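Local coordinates for copper chaperone PCu(A)C (Methylosinus trichosporium OB3b, PDB 6P1F), which binds copper and probably serves as a copper chaperone in a methane-oxidizing bacterium, this chain being its PCuAC domain, at residues P13-P18 and W97-T102; M29-S34 and L103-A108. All coordinates share one frame; numbering follows the deposited sequence.

Contact 1: P13-P18 and W97-T102; sequences PWLRAP and WAAEMT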
loop_
_atom_site.group_PDB
_atom_site.type_symbol
_atom_site.label_atom_id
_atom_site.label_comp_id
_atom_site.label_asym_id
_atom_site.label_seq_id
_atom_site.Cartn_x
_atom_site.Cartn_y
_atom_site.Cartn_z
ATOM N N PRO A 13 -4.140 -1.732 -6.255
ATOM C CA PRO A 13 -3.292 -2.266 -5.178
ATOM C C PRO A 13 -3.112 -3.768 -5.299
ATOM O O PRO A 13 -4.068 -4.532 -5.544
ATOM C CB PRO A 13 -4.061 -1.899 -3.907
ATOM C CG PRO A 13 -5.543 -1.791 -4.372
ATOM C CD PRO A 13 -5.436 -1.223 -5.750
ATOM N N TRP A 14 -1.871 -4.218 -5.134
ATOM C CA TRP A 14 -1.626 -5.649 -5.156
ATOM C C TRP A 14 -0.426 -5.947 -4.281
ATOM O O TRP A 14 0.351 -5.046 -3.986
ATOM C CB TRP A 14 -1.368 -6.159 -6.590
ATOM C CG TRP A 14 -0.142 -5.603 -7.282
ATOM C CD1 TRP A 14 -0.019 -4.391 -7.900
ATOM C CD2 TRP A 14 1.133 -6.253 -7.413
ATOM N NE1 TRP A 14 1.272 -4.238 -8.399
ATOM C CE2 TRP A 14 1.976 -5.383 -8.137
ATOM C CE3 TRP A 14 1.630 -7.503 -6.999
ATOM C CZ2 TRP A 14 3.306 -5.728 -8.472
ATOM C CZ3 TRP A 14 2.954 -7.840 -7.329
ATOM C CH2 TRP A 14 3.766 -6.950 -8.043
ATOM N N LEU A 15 -0.280 -7.203 -3.893
ATOM C CA LEU A 15 0.878 -7.587 -3.066
ATOM C C LEU A 15 1.422 -8.918 -3.513
ATOM O O LEU A 15 0.719 -9.739 -4.113
ATOM C CB LEU A 15 0.489 -7.636 -1.589
ATOM C CG LEU A 15 -0.606 -8.607 -1.129
ATOM C CD1 LEU A 15 -0.048 -9.974 -0.682
ATOM C CD2 LEU A 15 -1.396 -7.977 0.031
ATOM N N ARG A 16 2.702 -9.122 -3.243
ATOM C CA ARG A 16 3.318 -10.430 -3.383
ATOM C C ARG A 16 3.010 -11.280 -2.186
ATOM O O ARG A 16 3.295 -10.883 -1.045
ATOM C CB ARG A 16 4.827 -10.273 -3.519
ATOM C CG ARG A 16 5.263 -9.753 -4.836
ATOM C CD ARG A 16 6.746 -9.493 -4.798
ATOM N NE ARG A 16 7.326 -9.358 -6.129
ATOM C CZ ARG A 16 8.599 -9.054 -6.351
ATOM N NH1 ARG A 16 9.413 -8.846 -5.318
ATOM N NH2 ARG A 16 9.062 -8.946 -7.590
ATOM N N ALA A 17 2.447 -12.466 -2.409
ATOM C CA ALA A 17 2.137 -13.321 -1.279
ATOM C C ALA A 17 3.446 -13.630 -0.551
ATOM O O ALA A 17 4.479 -13.757 -1.196
ATOM C CB ALA A 17 1.458 -14.585 -1.734
ATOM N N PRO A 18 3.409 -13.720 0.785
ATOM C CA PRO A 18 4.659 -14.086 1.468
ATOM C C PRO A 18 5.133 -15.487 1.068
ATOM O O PRO A 18 4.333 -16.408 0.830
ATOM C CB PRO A 18 4.304 -14.016 2.961
ATOM C CG PRO A 18 2.805 -14.058 3.016
ATOM C CD PRO A 18 2.289 -13.516 1.713
ATOM N N TRP A 97 -6.661 -14.231 -4.642
ATOM C CA TRP A 97 -7.679 -13.608 -3.815
ATOM C C TRP A 97 -7.233 -12.165 -3.528
ATOM O O TRP A 97 -6.344 -11.666 -4.197
ATOM C CB TRP A 97 -7.888 -14.369 -2.503
ATOM C CG TRP A 97 -8.366 -15.848 -2.654
ATOM C CD1 TRP A 97 -8.052 -16.718 -3.660
ATOM C CD2 TRP A 97 -9.226 -16.548 -1.770
ATOM N NE1 TRP A 97 -8.665 -17.932 -3.444
ATOM C CE2 TRP A 97 -9.389 -17.851 -2.283
ATOM C CE3 TRP A 97 -9.881 -16.202 -0.591
ATOM C CZ2 TRP A 97 -10.171 -18.806 -1.653
ATOM C CZ3 TRP A 97 -10.634 -17.158 0.043
ATOM C CH2 TRP A 97 -10.780 -18.443 -0.492
ATOM N N ALA A 98 -7.852 -11.540 -2.543
ATOM C CA ALA A 98 -7.467 -10.186 -2.158
ATOM C C ALA A 98 -7.365 -10.120 -0.666
ATOM O O ALA A 98 -7.946 -10.933 0.046
ATOM C CB ALA A 98 -8.471 -9.128 -2.690
ATOM N N ALA A 99 -6.613 -9.130 -0.191
ATOM C CA ALA A 99 -6.418 -8.873 1.223
ATOM C C ALA A 99 -7.064 -7.531 1.580
ATOM O O ALA A 99 -6.715 -6.504 0.995
ATOM C CB ALA A 99 -4.904 -8.851 1.553
ATOM N N GLU A 100 -8.040 -7.564 2.482
ATOM C CA GLU A 100 -8.761 -6.355 2.879
ATOM C C GLU A 100 -7.974 -5.533 3.873
ATOM O O GLU A 100 -7.469 -6.053 4.868
ATOM C CB GLU A 100 -10.114 -6.726 3.487
ATOM C CG GLU A 100 -10.957 -5.498 3.917
ATOM C CD GLU A 100 -12.339 -5.886 4.455
ATOM O OE1 GLU A 100 -12.418 -6.520 5.526
ATOM O OE2 GLU A 100 -13.345 -5.571 3.792
ATOM N N MET A 101 -7.822 -4.250 3.587
ATOM C CA MET A 101 -7.207 -3.383 4.578
ATOM C C MET A 101 -7.773 -1.972 4.455
ATOM O O MET A 101 -8.252 -1.564 3.410
ATOM C CB MET A 101 -5.683 -3.395 4.409
ATOM C CG MET A 101 -5.239 -2.862 3.057
ATOM S SD MET A 101 -3.500 -3.269 2.708
ATOM C CE MET A 101 -3.629 -5.027 2.313
ATOM N N THR A 102 -7.712 -1.201 5.529
ATOM C CA THR A 102 -8.256 0.145 5.467
ATOM C C THR A 102 -7.132 1.176 5.460
ATOM O O THR A 102 -6.283 1.160 6.337
ATOM C CB THR A 102 -9.202 0.399 6.635
ATOM O OG1 THR A 102 -10.284 -0.548 6.544
ATOM C CG2 THR A 102 -9.755 1.801 6.564
#

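Contact 2: M29-S34 and L103-A108; sequences MLVVNS and LVFEKA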
loop_
_atom_site.group_PDB
_atom_site.type_symbol
_atom_site.label_atom_id
_atom_site.label_comp_id
_atom_site.label_asym_id
_atom_site.label_seq_id
_atom_site.Cartn_x
_atom_site.Cartn_y
_atom_site.Cartn_z
ATOM N N MET A 29 0.923 -0.007 -4.742
ATOM C CA MET A 29 -0.286 0.661 -5.198
ATOM C C MET A 29 0.079 2.028 -5.716
ATOM O O MET A 29 1.017 2.650 -5.228
ATOM C CB MET A 29 -1.301 0.798 -4.058
ATOM C CG MET A 29 -0.738 1.527 -2.825
ATOM S SD MET A 29 -1.930 1.426 -1.438
ATOM C CE MET A 29 -0.951 2.157 -0.103
ATOM N N LEU A 30 -0.679 2.509 -6.690
ATOM C CA LEU A 30 -0.507 3.872 -7.169
ATOM C C LEU A 30 -1.378 4.770 -6.326
ATOM O O LEU A 30 -2.594 4.555 -6.266
ATOM C CB LEU A 30 -0.904 3.933 -8.657
ATOM C CG LEU A 30 -1.105 5.308 -9.296
ATOM C CD1 LEU A 30 0.109 6.191 -9.117
ATOM C CD2 LEU A 30 -1.349 5.053 -10.780
ATOM N N VAL A 31 -0.771 5.724 -5.621
ATOM C CA VAL A 31 -1.554 6.642 -4.792
ATOM C C VAL A 31 -1.540 8.017 -5.427
ATOM O O VAL A 31 -0.477 8.550 -5.755
ATOM C CB VAL A 31 -0.962 6.738 -3.377
ATOM C CG1 VAL A 31 -1.801 7.688 -2.505
ATOM C CG2 VAL A 31 -0.873 5.355 -2.733
ATOM N N VAL A 32 -2.708 8.614 -5.600
ATOM C CA VAL A 32 -2.752 9.893 -6.282
ATOM C C VAL A 32 -3.458 10.912 -5.405
ATOM O O VAL A 32 -4.530 10.642 -4.875
ATOM C CB VAL A 32 -3.491 9.792 -7.642
ATOM C CG1 VAL A 32 -3.631 11.153 -8.245
ATOM C CG2 VAL A 32 -2.751 8.842 -8.608
ATOM N N ASN A 33 -2.810 12.048 -5.164
ATOM C CA ASN A 33 -3.504 13.143 -4.490
ATOM C C ASN A 33 -3.853 14.211 -5.506
ATOM O O ASN A 33 -2.968 14.930 -5.987
ATOM C CB ASN A 33 -2.637 13.740 -3.369
ATOM C CG ASN A 33 -3.340 14.898 -2.665
ATOM O OD1 ASN A 33 -4.569 14.986 -2.679
ATOM N ND2 ASN A 33 -2.565 15.768 -1.988
ATOM N N SER A 34 -5.152 14.323 -5.842
ATOM C CA SER A 34 -5.592 15.347 -6.774
ATOM C C SER A 34 -5.999 16.641 -6.092
ATOM O O SER A 34 -6.460 17.553 -6.771
ATOM C CB SER A 34 -6.769 14.846 -7.615
ATOM O OG SER A 34 -6.269 13.868 -8.481
ATOM N N LEU A 103 -7.133 2.063 4.468
ATOM C CA LEU A 103 -6.162 3.162 4.431
ATOM C C LEU A 103 -6.748 4.368 5.126
ATOM O O LEU A 103 -7.913 4.680 4.924
ATOM C CB LEU A 103 -5.813 3.519 3.006
ATOM C CG LEU A 103 -5.336 2.342 2.150
ATOM C CD1 LEU A 103 -4.970 2.852 0.723
ATOM C CD2 LEU A 103 -4.170 1.608 2.768
ATOM N N VAL A 104 -5.943 5.056 5.933
ATOM C CA VAL A 104 -6.422 6.251 6.623
ATOM C C VAL A 104 -5.658 7.461 6.130
ATOM O O VAL A 104 -4.436 7.512 6.283
ATOM C CB VAL A 104 -6.232 6.136 8.131
ATOM C CG1 VAL A 104 -6.805 7.387 8.845
ATOM C CG2 VAL A 104 -6.897 4.852 8.637
ATOM N N PHE A 105 -6.361 8.400 5.506
ATOM C CA PHE A 105 -5.755 9.653 5.068
ATOM C C PHE A 105 -6.168 10.769 5.999
ATOM O O PHE A 105 -7.328 10.870 6.396
ATOM C CB PHE A 105 -6.129 9.985 3.613
ATOM C CG PHE A 105 -5.613 8.988 2.641
ATOM C CD1 PHE A 105 -4.392 9.196 2.023
ATOM C CD2 PHE A 105 -6.327 7.826 2.353
ATOM C CE1 PHE A 105 -3.884 8.278 1.117
ATOM C CE2 PHE A 105 -5.813 6.889 1.464
ATOM C CZ PHE A 105 -4.611 7.126 0.844
ATOM N N GLU A 106 -5.189 11.562 6.415
ATOM C CA GLU A 106 -5.410 12.658 7.333
ATOM C C GLU A 106 -6.533 13.596 6.885
ATOM O O GLU A 106 -7.395 13.957 7.689
ATOM C CB GLU A 106 -4.101 13.435 7.478
ATOM C CG GLU A 106 -4.163 14.556 8.473
ATOM C CD GLU A 106 -2.792 15.173 8.645
ATOM O OE1 GLU A 106 -2.405 16.016 7.803
ATOM O OE2 GLU A 106 -2.086 14.773 9.592
ATOM N N LYS A 107 -6.554 13.962 5.611
ATOM C CA LYS A 107 -7.572 14.887 5.117
ATOM C C LYS A 107 -8.722 14.126 4.492
ATOM O O LYS A 107 -9.892 14.304 4.891
ATOM C CB LYS A 107 -6.972 15.870 4.113
ATOM C CG LYS A 107 -5.812 16.676 4.669
ATOM C CD LYS A 107 -6.195 17.407 5.955
ATOM C CE LYS A 107 -5.045 18.283 6.461
ATOM N NZ LYS A 107 -5.461 19.085 7.646
ATOM N N ALA A 108 -8.401 13.223 3.572
ATOM C CA ALA A 108 -9.460 12.582 2.790
ATOM C C ALA A 108 -10.289 11.590 3.592
ATOM O O ALA A 108 -11.457 11.357 3.246
ATOM C CB ALA A 108 -8.881 11.899 1.588
#

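Contact 1: P13-P18 and W97-T102
L15 and A99 meet inside the protein, on two strands that are not hydrogen-bonded to each other. The interaction is entirely apolar and rests on one methyl of the leucine: CD2 of L15 lies 3.9 Å from CB of A99. The same CD2 also approaches the end of M101, with the terminal methyl CE of that methionine at 4.3 Å from L15 CD2. One branch of a leucine therefore touches two methyl groups on successive inward-facing positions of the other strand.

Side-chain torsions and sizes explain this economy. In L15 the CG sits between the backbone N and the carbonyl carbon (chi1 61°), and chi2 of 92° departs from the usual staggered values. This rotation carries CD2 across to A99. M101 bends at its far end (chi3 75°), which brings CE toward the leucine. Alanine suits position 99 because its short side chain lets the leucine come close, whereas flexible methionine can span the longer gap from its own backbone.

No hydrogen bond crosses the contact; the backbones are 8.6 Å apart between the CA atoms of L15 and A99. Strand 109-118 bridges them, running parallel to strand 8-16 and antiparallel to strand 98-105, and L15 makes backbone bonds to A116 and E118. Around the methyl cluster, L27 of strand 24-33 touches both L15 and M101, L86 of strand 73-89 packs on L15, and I113 packs on M101.

Contact 2: M29-S34 and L103-A108
M29 and L103 reach toward each other from facing strands and meet tip to tip, forming the closer half of this buried contact. The sulfur SD of M29 lies 4.0 Å from CD1 of L103, and the methionine's terminal methyl CE is 4.2 Å from that same CD1. Beyond CG the methionine is stretched out (chi2 -172°, chi3 173°), which gives it the length to cross the interior. An unbranched, slender chain fits this task, while L103 offers a compact methyl to receive it.

A second pair stands beside the first. V31 extends CG1 to within 4.2 Å of CE1 of F105, approaching the ring obliquely. The wide aromatic ring makes up for the short reach of valine, so a small residue and a large one together span the distance between the strands. The two pairs are also joined along strand 98-105, because L103 CD1 lies 4.2 Å from F105 CE2.

Elsewhere the contact is looser. L30, V32 and V104 alternate with the inward residues, are partly exposed and make no contact across these two segments. Toward the ends, S34, E106 and K107 are exposed, and no side chain there bridges the two segments. The polar ends are tied up locally instead: N33 ND2 bonds to backbone oxygens of R37 and P70, while the carboxylate of D39 receives the backbone N-H groups of K107 and A108.

With the CA atoms of V31 and L103 10.9 Å apart and alternate residues pointing inward, this is face-to-face packing of beta strands, consistent with the sandwich-like, cupredoxin-type fold of PCuAC domains.

Contacts 1 and 2 share strand 98-105, whose first half packs on strand 8-16 in contact 1 and whose second half packs on strand 24-33 in contact 2. Those two strands are antiparallel neighbours, and the contacts join directly where P13 CA lies 3.8 Å from M29 CB. Their centres are about 17 Å apart, on opposite sides of the chain's centre, so together they run along the hydrophobic interior. Metal sites lie close, although no metal is bound in this model: the side chain of M29 is about 7 Å from that of H12, a copper ligand, and the side chain of L15 about 9 Å from that of H83, a zinc ligand.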